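Local coordinates for protein prolyl-tRNA synthetase (Naegleria fowleri, PDB 6UYH) that probably attaches proline to its cognate tRNA at the expense of ATP, as a class II aminoacyl-tRNA synthetase, and is bound here by halofuginone and an ATP analogue, at residues F297-I303 with V355-V361; F76-T81 with E112-R117; S454-S458 with T470-K474; H241-S247 with F263-S268. One frame throughout, in Å; residues are numbered along the deposited sequence.

Contact 1 (F297-I303 with V355-V361); sequences FCQVVVI and VPLRIEV. With EDO (1,2-ethanediol), chain R.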
# COMPACT_ATOMS: atom_id res chain seq x y z
N PHE A 297 -11.68 -8.32 11.37
CA PHE A 297 -12.02 -8.79 10.02
C PHE A 297 -13.46 -9.27 9.96
O PHE A 297 -14.15 -9.11 8.94
CB PHE A 297 -11.07 -9.91 9.60
CG PHE A 297 -11.33 -11.21 10.29
CD1 PHE A 297 -12.09 -12.20 9.68
CD2 PHE A 297 -10.86 -11.43 11.58
CE1 PHE A 297 -12.36 -13.39 10.34
CE2 PHE A 297 -11.13 -12.62 12.25
CZ PHE A 297 -11.89 -13.60 11.63
N CYS A 298 -13.93 -9.89 11.04
CA CYS A 298 -15.33 -10.26 11.22
C CYS A 298 -15.76 -9.72 12.57
O CYS A 298 -15.12 -10.03 13.59
CB CYS A 298 -15.52 -11.78 11.15
SG CYS A 298 -17.17 -12.35 11.61
N GLN A 299 -16.80 -8.90 12.59
CA GLN A 299 -17.26 -8.34 13.86
C GLN A 299 -18.28 -9.23 14.57
O GLN A 299 -18.29 -9.28 15.80
CB GLN A 299 -17.87 -6.96 13.63
CG GLN A 299 -16.87 -5.95 13.07
CD GLN A 299 -17.56 -4.70 12.60
OE1 GLN A 299 -18.44 -4.75 11.74
NE2 GLN A 299 -17.19 -3.57 13.18
N VAL A 300 -19.13 -9.91 13.81
CA VAL A 300 -20.21 -10.72 14.36
C VAL A 300 -20.25 -12.03 13.59
O VAL A 300 -20.28 -12.01 12.35
CB VAL A 300 -21.58 -10.02 14.28
CG1 VAL A 300 -22.66 -10.89 14.90
CG2 VAL A 300 -21.53 -8.65 14.94
N VAL A 301 -20.23 -13.16 14.29
CA VAL A 301 -20.44 -14.46 13.68
C VAL A 301 -21.79 -15.00 14.15
O VAL A 301 -22.10 -14.96 15.35
CB VAL A 301 -19.30 -15.44 13.99
CG1 VAL A 301 -19.13 -15.67 15.50
CG2 VAL A 301 -19.50 -16.77 13.24
N VAL A 302 -22.61 -15.45 13.20
CA VAL A 302 -23.94 -15.99 13.49
C VAL A 302 -23.87 -17.50 13.38
O VAL A 302 -23.40 -18.04 12.37
CB VAL A 302 -25.00 -15.42 12.53
CG1 VAL A 302 -26.40 -15.88 12.93
CG2 VAL A 302 -24.93 -13.90 12.49
N ILE A 303 -24.32 -18.19 14.42
CA ILE A 303 -24.23 -19.65 14.44
C ILE A 303 -25.61 -20.26 14.70
O ILE A 303 -26.17 -20.09 15.79
CB ILE A 303 -23.21 -20.13 15.48
CG1 ILE A 303 -21.85 -19.48 15.22
CG2 ILE A 303 -23.09 -21.65 15.45
CD1 ILE A 303 -20.74 -19.97 16.13
N VAL A 355 -13.07 -12.98 17.01
CA VAL A 355 -14.32 -12.31 16.63
C VAL A 355 -14.99 -11.72 17.88
O VAL A 355 -15.22 -12.45 18.86
CB VAL A 355 -15.26 -13.28 15.91
CG1 VAL A 355 -16.60 -12.63 15.65
CG2 VAL A 355 -14.62 -13.73 14.58
N PRO A 356 -15.31 -10.43 17.90
CA PRO A 356 -15.78 -9.82 19.16
C PRO A 356 -17.18 -10.23 19.59
O PRO A 356 -17.45 -10.27 20.80
CB PRO A 356 -15.69 -8.31 18.88
CG PRO A 356 -15.51 -8.17 17.40
CD PRO A 356 -14.85 -9.42 16.93
N LEU A 357 -18.09 -10.56 18.67
CA LEU A 357 -19.46 -10.86 19.08
C LEU A 357 -19.96 -12.10 18.35
O LEU A 357 -19.79 -12.22 17.14
CB LEU A 357 -20.39 -9.68 18.81
CG LEU A 357 -21.85 -9.82 19.24
CD1 LEU A 357 -21.99 -9.97 20.77
CD2 LEU A 357 -22.65 -8.63 18.73
N ARG A 358 -20.58 -13.00 19.10
CA ARG A 358 -21.20 -14.20 18.55
C ARG A 358 -22.70 -14.15 18.81
O ARG A 358 -23.14 -13.81 19.92
CB ARG A 358 -20.60 -15.46 19.17
CG ARG A 358 -21.30 -16.76 18.81
CD ARG A 358 -20.54 -17.96 19.36
NE ARG A 358 -20.80 -18.22 20.78
CZ ARG A 358 -19.86 -18.33 21.71
NH1 ARG A 358 -18.58 -18.20 21.40
NH2 ARG A 358 -20.21 -18.58 22.97
N ILE A 359 -23.49 -14.48 17.79
CA ILE A 359 -24.93 -14.64 17.91
C ILE A 359 -25.23 -16.12 17.76
O ILE A 359 -24.87 -16.74 16.75
CB ILE A 359 -25.69 -13.80 16.87
CG1 ILE A 359 -25.46 -12.31 17.13
CG2 ILE A 359 -27.20 -14.14 16.89
CD1 ILE A 359 -26.16 -11.38 16.18
N GLU A 360 -25.86 -16.71 18.78
CA GLU A 360 -26.30 -18.10 18.76
C GLU A 360 -27.81 -18.12 18.59
O GLU A 360 -28.54 -17.53 19.39
CB GLU A 360 -25.91 -18.82 20.05
CG GLU A 360 -24.43 -18.74 20.42
CD GLU A 360 -24.16 -19.24 21.83
OE1 GLU A 360 -25.10 -19.78 22.46
OE2 GLU A 360 -23.02 -19.10 22.31
N VAL A 361 -28.28 -18.79 17.54
CA VAL A 361 -29.71 -18.87 17.23
C VAL A 361 -30.14 -20.31 17.46
O VAL A 361 -29.83 -21.20 16.66
CB VAL A 361 -30.01 -18.43 15.79
CG1 VAL A 361 -31.51 -18.37 15.57
CG2 VAL A 361 -29.36 -17.09 15.49
C1 EDO R . -20.20 -1.37 11.31
O1 EDO R . -20.45 0.04 11.45
C2 EDO R . -18.71 -1.58 11.11
O2 EDO R . -18.01 -1.02 12.24
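Val300 and Leu357 run alongside each other in the same direction, with CG2 of Val300 4.0 Å from CD2 of Leu357. The other methyl of the valine, CG1, turns to the next residue on that face and meets CD1 of Ile359 at 3.8 Å, the two side chains crossing at a slant. Two residues on, Val302 CG1 reaches CG2 of Val361 in the same slanting way. On the reverse face Val301 meets Val355, from the loop before the second strand, at about a right angle, methyl CG1 against methyl CG1, and Ile303 extends CD1 to the aliphatic CD of Arg358. These pairs hang on two parallel neighbours, strands 300-303 and 357-361, of the mixed sheet in the anticodon-binding domain; helix 313-328 packs on the face of Val300 and Val302, helix 343-353 on that of Val301 and Ile303. The backbone bonds run from Val301 N to Leu357 O, then from Ile359 N to Val301 O at 2.8 Å and an almost straight 173°, and onward to Ile303 and Val361. Before the strands begin, the ring of Phe297 and Val355 also cross nearly at right angles, CZ to CG2. Val355 and Pro356 pack against the carbonyl O of Cys298, which is buried without a polar partner. A bend at chi3 (81°) turns the guanidinium of Arg358 toward Glu360, whose OE2 lies close to the guanidinium plane and takes both NE, at 2.8 Å, and NH2. NH1 makes a second salt bridge with Glu351, and Tyr347 adds a cation-pi contact.

Contact 2 (F76-T81 with E112-R117); sequences FPLFVT and EPIALR. With EDO (1,2-ethanediol), chain F.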
# COMPACT_ATOMS: atom_id res chain seq x y z
N PHE A 76 8.09 7.51 -2.79
CA PHE A 76 9.50 7.66 -3.11
C PHE A 76 10.17 6.29 -3.15
O PHE A 76 9.60 5.29 -2.70
CB PHE A 76 10.18 8.54 -2.06
CG PHE A 76 10.01 10.02 -2.27
CD1 PHE A 76 8.82 10.65 -1.94
CD2 PHE A 76 11.06 10.79 -2.74
CE1 PHE A 76 8.67 12.03 -2.10
CE2 PHE A 76 10.93 12.16 -2.90
CZ PHE A 76 9.74 12.79 -2.58
N PRO A 77 11.39 6.20 -3.69
CA PRO A 77 12.00 4.89 -3.93
C PRO A 77 12.48 4.16 -2.68
O PRO A 77 12.75 4.74 -1.62
CB PRO A 77 13.19 5.22 -4.84
CG PRO A 77 12.77 6.46 -5.56
CD PRO A 77 12.08 7.25 -4.47
N LEU A 78 12.59 2.84 -2.84
CA LEU A 78 13.14 1.95 -1.82
C LEU A 78 14.64 2.12 -1.67
O LEU A 78 15.19 1.89 -0.59
CB LEU A 78 12.83 0.48 -2.20
CG LEU A 78 13.52 -0.64 -1.41
CD1 LEU A 78 12.99 -0.72 0.02
CD2 LEU A 78 13.33 -1.97 -2.14
N PHE A 79 15.32 2.48 -2.75
CA PHE A 79 16.78 2.54 -2.76
C PHE A 79 17.26 3.94 -2.43
O PHE A 79 16.63 4.93 -2.81
CB PHE A 79 17.33 2.13 -4.12
CG PHE A 79 17.04 0.72 -4.49
CD1 PHE A 79 17.46 -0.32 -3.66
CD2 PHE A 79 16.36 0.41 -5.65
CE1 PHE A 79 17.20 -1.64 -4.00
CE2 PHE A 79 16.09 -0.91 -5.99
CZ PHE A 79 16.51 -1.93 -5.17
N VAL A 80 18.40 4.01 -1.76
CA VAL A 80 19.02 5.29 -1.43
C VAL A 80 20.52 5.14 -1.63
O VAL A 80 21.11 4.10 -1.31
CB VAL A 80 18.65 5.75 0.00
CG1 VAL A 80 19.07 4.71 1.07
CG2 VAL A 80 19.25 7.13 0.31
N THR A 81 21.15 6.18 -2.18
CA THR A 81 22.59 6.13 -2.40
C THR A 81 23.35 6.32 -1.09
O THR A 81 22.85 6.89 -0.11
CB THR A 81 23.06 7.18 -3.40
OG1 THR A 81 22.72 8.50 -2.94
CG2 THR A 81 22.45 6.94 -4.80
N GLU A 112 28.32 0.29 -7.91
CA GLU A 112 27.82 1.21 -6.89
C GLU A 112 26.80 0.51 -5.99
O GLU A 112 25.62 0.39 -6.37
CB GLU A 112 27.20 2.45 -7.53
CG GLU A 112 26.74 3.47 -6.51
CD GLU A 112 25.98 4.63 -7.13
OE1 GLU A 112 25.29 5.34 -6.37
OE2 GLU A 112 26.07 4.84 -8.36
N PRO A 113 27.22 0.04 -4.81
CA PRO A 113 26.24 -0.47 -3.84
C PRO A 113 25.24 0.61 -3.44
O PRO A 113 25.58 1.79 -3.32
CB PRO A 113 27.11 -0.89 -2.65
CG PRO A 113 28.43 -1.20 -3.25
CD PRO A 113 28.60 -0.23 -4.39
N ILE A 114 23.99 0.20 -3.25
CA ILE A 114 22.92 1.09 -2.82
C ILE A 114 22.24 0.46 -1.62
O ILE A 114 22.27 -0.76 -1.44
CB ILE A 114 21.92 1.37 -3.95
CG1 ILE A 114 21.37 0.06 -4.50
CG2 ILE A 114 22.56 2.21 -5.07
CD1 ILE A 114 20.37 0.25 -5.61
N ALA A 115 21.62 1.30 -0.80
CA ALA A 115 21.03 0.84 0.45
C ALA A 115 19.51 0.77 0.36
O ALA A 115 18.87 1.39 -0.50
CB ALA A 115 21.45 1.76 1.60
N LEU A 116 18.93 -0.03 1.25
CA LEU A 116 17.49 -0.11 1.40
C LEU A 116 17.02 0.91 2.43
O LEU A 116 17.64 1.07 3.49
CB LEU A 116 17.05 -1.51 1.82
CG LEU A 116 17.57 -2.66 0.95
CD1 LEU A 116 17.10 -3.97 1.53
CD2 LEU A 116 17.13 -2.50 -0.51
N ARG A 117 15.92 1.59 2.11
CA ARG A 117 15.20 2.58 2.90
C ARG A 117 15.10 2.20 4.37
O ARG A 117 14.38 1.24 4.69
CB ARG A 117 13.79 2.75 2.30
CG ARG A 117 12.83 3.61 3.11
CD ARG A 117 11.56 3.88 2.28
NE ARG A 117 10.94 2.64 1.82
CZ ARG A 117 10.29 2.50 0.67
NH1 ARG A 117 10.17 3.51 -0.17
NH2 ARG A 117 9.76 1.32 0.36
C1 EDO F . 26.12 -0.85 -11.60
O1 EDO F . 26.35 -0.25 -10.31
C2 EDO F . 24.64 -1.23 -11.73
O2 EDO F . 24.42 -2.28 -12.68
O HOH W 1 11.28 6.28 0.20
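Arg117 reaches back along Phe76, Pro77 and Leu78 at the end of an antiparallel pairing in which strand 79-81, outermost within this chain in a small three-stranded sheet, lies beside strand 108-116. Its CB lies 3.3 Å from the carbonyl O of Leu78, the same oxygen that accepts the bond from Arg117 N at 2.8 Å. With CG anti to the backbone N (chi1 172°), the chain runs extended as far as CD and then bends at chi3, which brings the guanidinium over Leu78. CZ sits above CA of that leucine, so one face of the flat group rests on the backbone, while NH2 passes CD1 of Leu78 and is hydrogen-bonded to Asn147. At the edge of the group, NH1 is 3.1 Å from the carbonyl O of Phe76.

Val80 and Ala115 form a hydrogen-bonded pair, N to O in both directions, and CG1 of Val80 packs on CB of Ala115. Phe79 and Leu116 share the other side, where the leucine CD2 comes 3.6 Å from ring atom CE1. Ile114 places CD1 over one face of the Phe79 ring, 3.8 Å from its centroid and 23° off the normal, a CH-pi contact; CD2 of Leu78 lies over the opposite face. The second subunit closes over this edge at the dimer interface: its Tyr39 OH is hydrogen-bonded to Phe79 O and its Asp40 OD2 to Thr81 OG1, and its Leu116 packs on Phe79. A water accepts from Arg117 NH1 at 3.0 Å and donates to Pro77 O at 2.8 Å.

Contact 3 (S454-S458 with T470-K474); sequences SKLES and TGAAK. With EDO (1,2-ethanediol), chain P.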
# COMPACT_ATOMS: atom_id res chain seq x y z
N SER A 454 19.82 0.57 37.55
CA SER A 454 18.64 -0.29 37.58
C SER A 454 18.93 -1.64 36.94
O SER A 454 18.44 -2.67 37.41
CB SER A 454 17.45 0.39 36.89
OG SER A 454 17.68 0.60 35.51
N LYS A 455 19.76 -1.67 35.89
CA LYS A 455 20.11 -2.95 35.25
C LYS A 455 20.84 -3.87 36.22
O LYS A 455 20.60 -5.08 36.25
CB LYS A 455 20.95 -2.71 34.00
CG LYS A 455 21.23 -3.96 33.17
CD LYS A 455 22.08 -3.62 31.96
CE LYS A 455 22.33 -4.83 31.09
NZ LYS A 455 23.20 -5.82 31.78
N LEU A 456 21.75 -3.31 37.02
CA LEU A 456 22.49 -4.11 37.99
C LEU A 456 21.59 -4.66 39.09
O LEU A 456 21.83 -5.76 39.59
CB LEU A 456 23.62 -3.29 38.60
CG LEU A 456 24.87 -3.13 37.73
CD1 LEU A 456 25.56 -1.81 38.04
CD2 LEU A 456 25.82 -4.30 37.94
N GLU A 457 20.55 -3.93 39.47
CA GLU A 457 19.68 -4.32 40.56
C GLU A 457 18.39 -4.97 40.08
O GLU A 457 17.51 -5.26 40.89
CB GLU A 457 19.36 -3.11 41.44
CG GLU A 457 20.61 -2.38 41.92
CD GLU A 457 20.32 -1.19 42.83
OE1 GLU A 457 19.13 -0.92 43.12
OE2 GLU A 457 21.28 -0.51 43.24
N SER A 458 18.28 -5.24 38.78
CA SER A 458 17.04 -5.70 38.17
C SER A 458 16.96 -7.22 38.14
O SER A 458 17.97 -7.93 38.18
CB SER A 458 16.91 -5.18 36.74
OG SER A 458 17.71 -5.96 35.84
N THR A 470 15.87 -6.57 28.48
CA THR A 470 16.66 -6.27 29.67
C THR A 470 15.75 -5.82 30.80
O THR A 470 14.64 -5.32 30.58
CB THR A 470 17.71 -5.19 29.38
OG1 THR A 470 18.50 -4.97 30.56
CG2 THR A 470 17.05 -3.88 29.00
N GLY A 471 16.22 -6.01 32.03
CA GLY A 471 15.54 -5.47 33.17
C GLY A 471 15.84 -4.02 33.45
O GLY A 471 15.27 -3.44 34.38
N ALA A 472 16.72 -3.40 32.66
CA ALA A 472 17.09 -2.01 32.88
C ALA A 472 15.90 -1.09 32.61
O ALA A 472 15.07 -1.34 31.74
CB ALA A 472 18.25 -1.61 31.97
N ALA A 473 15.83 -0.01 33.38
CA ALA A 473 14.82 1.01 33.16
C ALA A 473 15.38 2.05 32.20
O ALA A 473 16.54 2.46 32.32
CB ALA A 473 14.44 1.69 34.48
N LYS A 474 14.56 2.47 31.25
CA LYS A 474 14.97 3.58 30.40
C LYS A 474 13.90 4.66 30.43
O LYS A 474 12.80 4.46 30.94
CB LYS A 474 15.24 3.11 28.97
CG LYS A 474 14.04 2.66 28.21
CD LYS A 474 14.49 2.11 26.85
CE LYS A 474 13.95 2.93 25.69
NZ LYS A 474 14.71 2.62 24.45
C1 EDO P . 19.25 0.82 24.82
O1 EDO P . 19.35 -0.48 24.21
C2 EDO P . 18.03 1.52 24.25
O2 EDO P . 16.91 0.64 24.38
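Ser454 OG accepts the backbone N-H of Ala473 at 2.9 Å and a nearly straight 171°, the one hydrogen bond that joins the two segments. The hydroxyl stands between its own backbone N and carbonyl carbon (chi1 65°), and from there it also touches CB of Ala473, 3.6 Å away. One residue on, CB of Lys455 lies against CB of Ala472 at 3.6 Å, methylene to methyl. The lysine then runs extended as far as CE and crosses Thr470 at about a right angle, its CG and CE both 3.9 Å from OG1 of the threonine; the touching is done by the aliphatic chain. Ser458 completes the first shell by setting CB 3.4 Å from the carbonyl O of Gly471 and OG beside CA of that glycine, where the lack of a side chain permits the close approach. The contact thus ties the last turn of helix 444-457 to the loop that leads into strand 474-479, within the C-terminal domain of the prolyl-tRNA synthetase. Each side is shaped by bonds of its own. In the loop, Thr470 OG1 accepts from Ala472 N at 3.2 Å, an ST turn that ties Thr470 to Ala472, the residue whose methyl meets Lys455. On the helix side, Ser458 OG donates to Lys455 O at 3.0 Å, from a position tilted away from the carbonyl plane, and Ser454 OG is bonded to Ile450 O one turn earlier. Farther out, helix 423-431 packs on both partners, Leu430 touching Ser454 and Ala473 alike, and Arg232 NH1 holds the carbonyl O of Thr470.

Contact 4 (H241-S247 with F263-S268); sequences HLGQNFS and FAYQNS. With HFG (7-bromo-6-chloro-3-{3-[(2R,3S)-3-hydroxypiperidin-2-yl]-2-oxopropyl}quinazolin-4(3H)-one), chain D.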
# COMPACT_ATOMS: atom_id res chain seq x y z
N HIS A 241 9.42 17.53 15.81
CA HIS A 241 9.72 18.83 15.22
C HIS A 241 11.21 18.85 14.86
O HIS A 241 12.07 18.71 15.74
CB HIS A 241 9.38 19.98 16.16
CG HIS A 241 9.71 21.33 15.59
ND1 HIS A 241 9.29 21.74 14.34
CD2 HIS A 241 10.44 22.36 16.09
CE1 HIS A 241 9.74 22.95 14.10
NE2 HIS A 241 10.45 23.36 15.15
N LEU A 242 11.51 18.99 13.58
CA LEU A 242 12.88 18.96 13.10
C LEU A 242 13.51 20.34 13.07
O LEU A 242 14.71 20.46 12.80
CB LEU A 242 12.94 18.30 11.71
CG LEU A 242 12.32 16.91 11.55
CD1 LEU A 242 12.36 16.47 10.08
CD2 LEU A 242 13.02 15.87 12.44
N GLY A 243 12.74 21.38 13.37
CA GLY A 243 13.24 22.74 13.29
C GLY A 243 13.75 23.03 11.90
O GLY A 243 13.13 22.67 10.89
N GLN A 244 14.92 23.67 11.84
CA GLN A 244 15.61 23.93 10.58
C GLN A 244 16.84 23.05 10.43
O GLN A 244 17.72 23.35 9.60
CB GLN A 244 15.99 25.41 10.50
CG GLN A 244 14.78 26.35 10.52
CD GLN A 244 15.17 27.81 10.66
OE1 GLN A 244 16.08 28.14 11.41
NE2 GLN A 244 14.47 28.68 9.94
N ASN A 245 16.92 21.96 11.20
CA ASN A 245 18.11 21.11 11.17
C ASN A 245 18.30 20.46 9.81
O ASN A 245 19.42 20.41 9.29
CB ASN A 245 18.00 20.05 12.26
CG ASN A 245 18.00 20.65 13.65
OD1 ASN A 245 18.69 21.63 13.91
ND2 ASN A 245 17.23 20.07 14.56
N PHE A 246 17.23 19.94 9.21
CA PHE A 246 17.34 19.31 7.90
C PHE A 246 17.27 20.32 6.77
O PHE A 246 17.86 20.09 5.71
CB PHE A 246 16.26 18.23 7.73
CG PHE A 246 16.60 16.93 8.40
CD1 PHE A 246 16.26 16.71 9.73
CD2 PHE A 246 17.28 15.93 7.72
CE1 PHE A 246 16.57 15.52 10.36
CE2 PHE A 246 17.60 14.74 8.34
CZ PHE A 246 17.24 14.53 9.66
N SER A 247 16.58 21.44 6.97
CA SER A 247 16.53 22.43 5.90
C SER A 247 17.88 23.12 5.72
O SER A 247 18.22 23.54 4.61
CB SER A 247 15.42 23.45 6.16
OG SER A 247 15.53 24.04 7.43
N PHE A 263 15.12 29.48 5.92
CA PHE A 263 15.07 28.02 5.93
C PHE A 263 13.69 27.56 6.39
O PHE A 263 13.12 28.12 7.34
CB PHE A 263 16.14 27.45 6.85
CG PHE A 263 17.54 27.63 6.35
CD1 PHE A 263 18.01 26.87 5.30
CD2 PHE A 263 18.39 28.55 6.94
CE1 PHE A 263 19.30 27.02 4.84
CE2 PHE A 263 19.68 28.71 6.49
CZ PHE A 263 20.14 27.95 5.44
N ALA A 264 13.16 26.54 5.73
CA ALA A 264 11.87 26.00 6.11
C ALA A 264 11.96 25.31 7.48
O ALA A 264 13.00 24.78 7.86
CB ALA A 264 11.36 24.99 5.07
N TYR A 265 10.85 25.34 8.20
CA TYR A 265 10.68 24.51 9.39
C TYR A 265 10.05 23.19 8.97
O TYR A 265 9.15 23.17 8.13
CB TYR A 265 9.80 25.22 10.42
CG TYR A 265 10.50 26.40 11.06
CD1 TYR A 265 11.12 26.26 12.29
CD2 TYR A 265 10.57 27.62 10.41
CE1 TYR A 265 11.78 27.33 12.88
CE2 TYR A 265 11.23 28.70 11.00
CZ TYR A 265 11.83 28.54 12.23
OH TYR A 265 12.49 29.59 12.83
N GLN A 266 10.55 22.09 9.53
CA GLN A 266 10.09 20.76 9.12
C GLN A 266 9.70 19.92 10.32
O GLN A 266 10.21 20.09 11.43
CB GLN A 266 11.15 20.00 8.34
CG GLN A 266 11.42 20.56 6.95
CD GLN A 266 12.61 19.90 6.31
OE1 GLN A 266 13.75 20.33 6.50
NE2 GLN A 266 12.36 18.82 5.56
N ASN A 267 8.79 18.98 10.06
CA ASN A 267 8.43 17.89 10.96
C ASN A 267 8.54 16.58 10.20
O ASN A 267 8.47 16.55 8.96
CB ASN A 267 6.99 18.00 11.47
CG ASN A 267 6.70 19.30 12.17
OD1 ASN A 267 7.57 19.92 12.78
ND2 ASN A 267 5.43 19.70 12.10
N SER A 268 8.67 15.48 10.94
CA SER A 268 8.38 14.16 10.39
C SER A 268 7.76 13.30 11.48
O SER A 268 7.91 13.57 12.67
CB SER A 268 9.63 13.48 9.79
OG SER A 268 10.58 13.15 10.78
O4' HFG D . 13.46 7.22 11.28
C21 HFG D . 13.76 8.01 12.15
C3' HFG D . 13.10 9.36 12.27
C2' HFG D . 11.68 9.47 11.69
N1' HFG D . 11.66 9.31 10.23
C6' HFG D . 10.32 9.56 9.67
C5' HFG D . 9.29 8.63 10.25
C4' HFG D . 9.30 8.68 11.78
C39 HFG D . 10.71 8.47 12.31
O7' HFG D . 10.70 8.61 13.74
C1' HFG D . 14.85 7.68 13.18
N3 HFG D . 15.77 6.65 12.69
C4 HFG D . 16.62 6.98 11.65
O11 HFG D . 16.64 8.11 11.19
C10 HFG D . 17.43 5.85 11.16
C5 HFG D . 18.34 6.04 10.13
C2 HFG D . 15.71 5.38 13.21
N1 HFG D . 16.38 4.37 12.80
C9 HFG D . 17.26 4.59 11.74
C8 HFG D . 17.97 3.50 11.23
C7 HFG D . 18.85 3.70 10.18
BR1 HFG D . 19.72 2.18 9.45
C6 HFG D . 19.06 4.96 9.66
CL1 HFG D . 20.26 5.23 8.43
O HOH W 2 14.52 21.09 8.98
O HOH W 3 15.80 31.18 8.12
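His241 swings CG opposite its backbone N (chi1 179°), and Asn267, its CG opposite the carbonyl carbon, brings OD1 into the plane of the imidazole; ND1 donates to it at 3.0 Å and 170°, nearly in line with the amide C=O. Asn267 ND2 is hydrogen-bonded to Ala180 O and Glu183 OE1, which holds OD1 toward His241. Gln244 lies flat over Tyr265: CG sits above the ring centre at 3.9 Å in a CH-pi contact, and the amide is turned 23° from the ring plane. Its NE2 bonds Phe263 O from above the carbonyl plane. A classic beta bulge sets Leu242 and Gly243 opposite Gln266; Leu242 N gives a 2.7 Å bond to Gln266 O and Gly243 O receives Gln266 N. Gly243 has positive phi in the type II' turn leading to helix 245-250. There Ser247 OG donates to Ala264 O at 2.7 Å, and a water donates to Gly243 O and Gln266 OE1 and accepts from Ser247 N. CD1 of Leu242 packs on Ser268 of the halofuginone pocket. Strand 261-272 runs between strands 232-243 and 164-174 of the class II catalytic core, with helix 177-198 against His241 and Asn267 and helix 121-131 against Leu242 and Gln266.

Along the chain the order is contact 2, contact 4, contact 1 and contact 3, each closing before the next opens. Contacts 2 and 4 are the nearest pair, centres about 23 Å apart; helix 121-131 packs on both, contact 4 supplies Ser268 to the halofuginone pocket, and the Val80 side chain of contact 2 is about 7 Å from the ligand. Contact 1 stands apart in the anticodon-binding domain, 44 to 48 Å from the other centres, and lies across the chain's centre from contact 4. Contact 3, in the C-terminal domain, is about 35 Å from contact 4, centre to centre. Contact 2 alone meets the second subunit, so part of the dimer interface is built from the catalytic core.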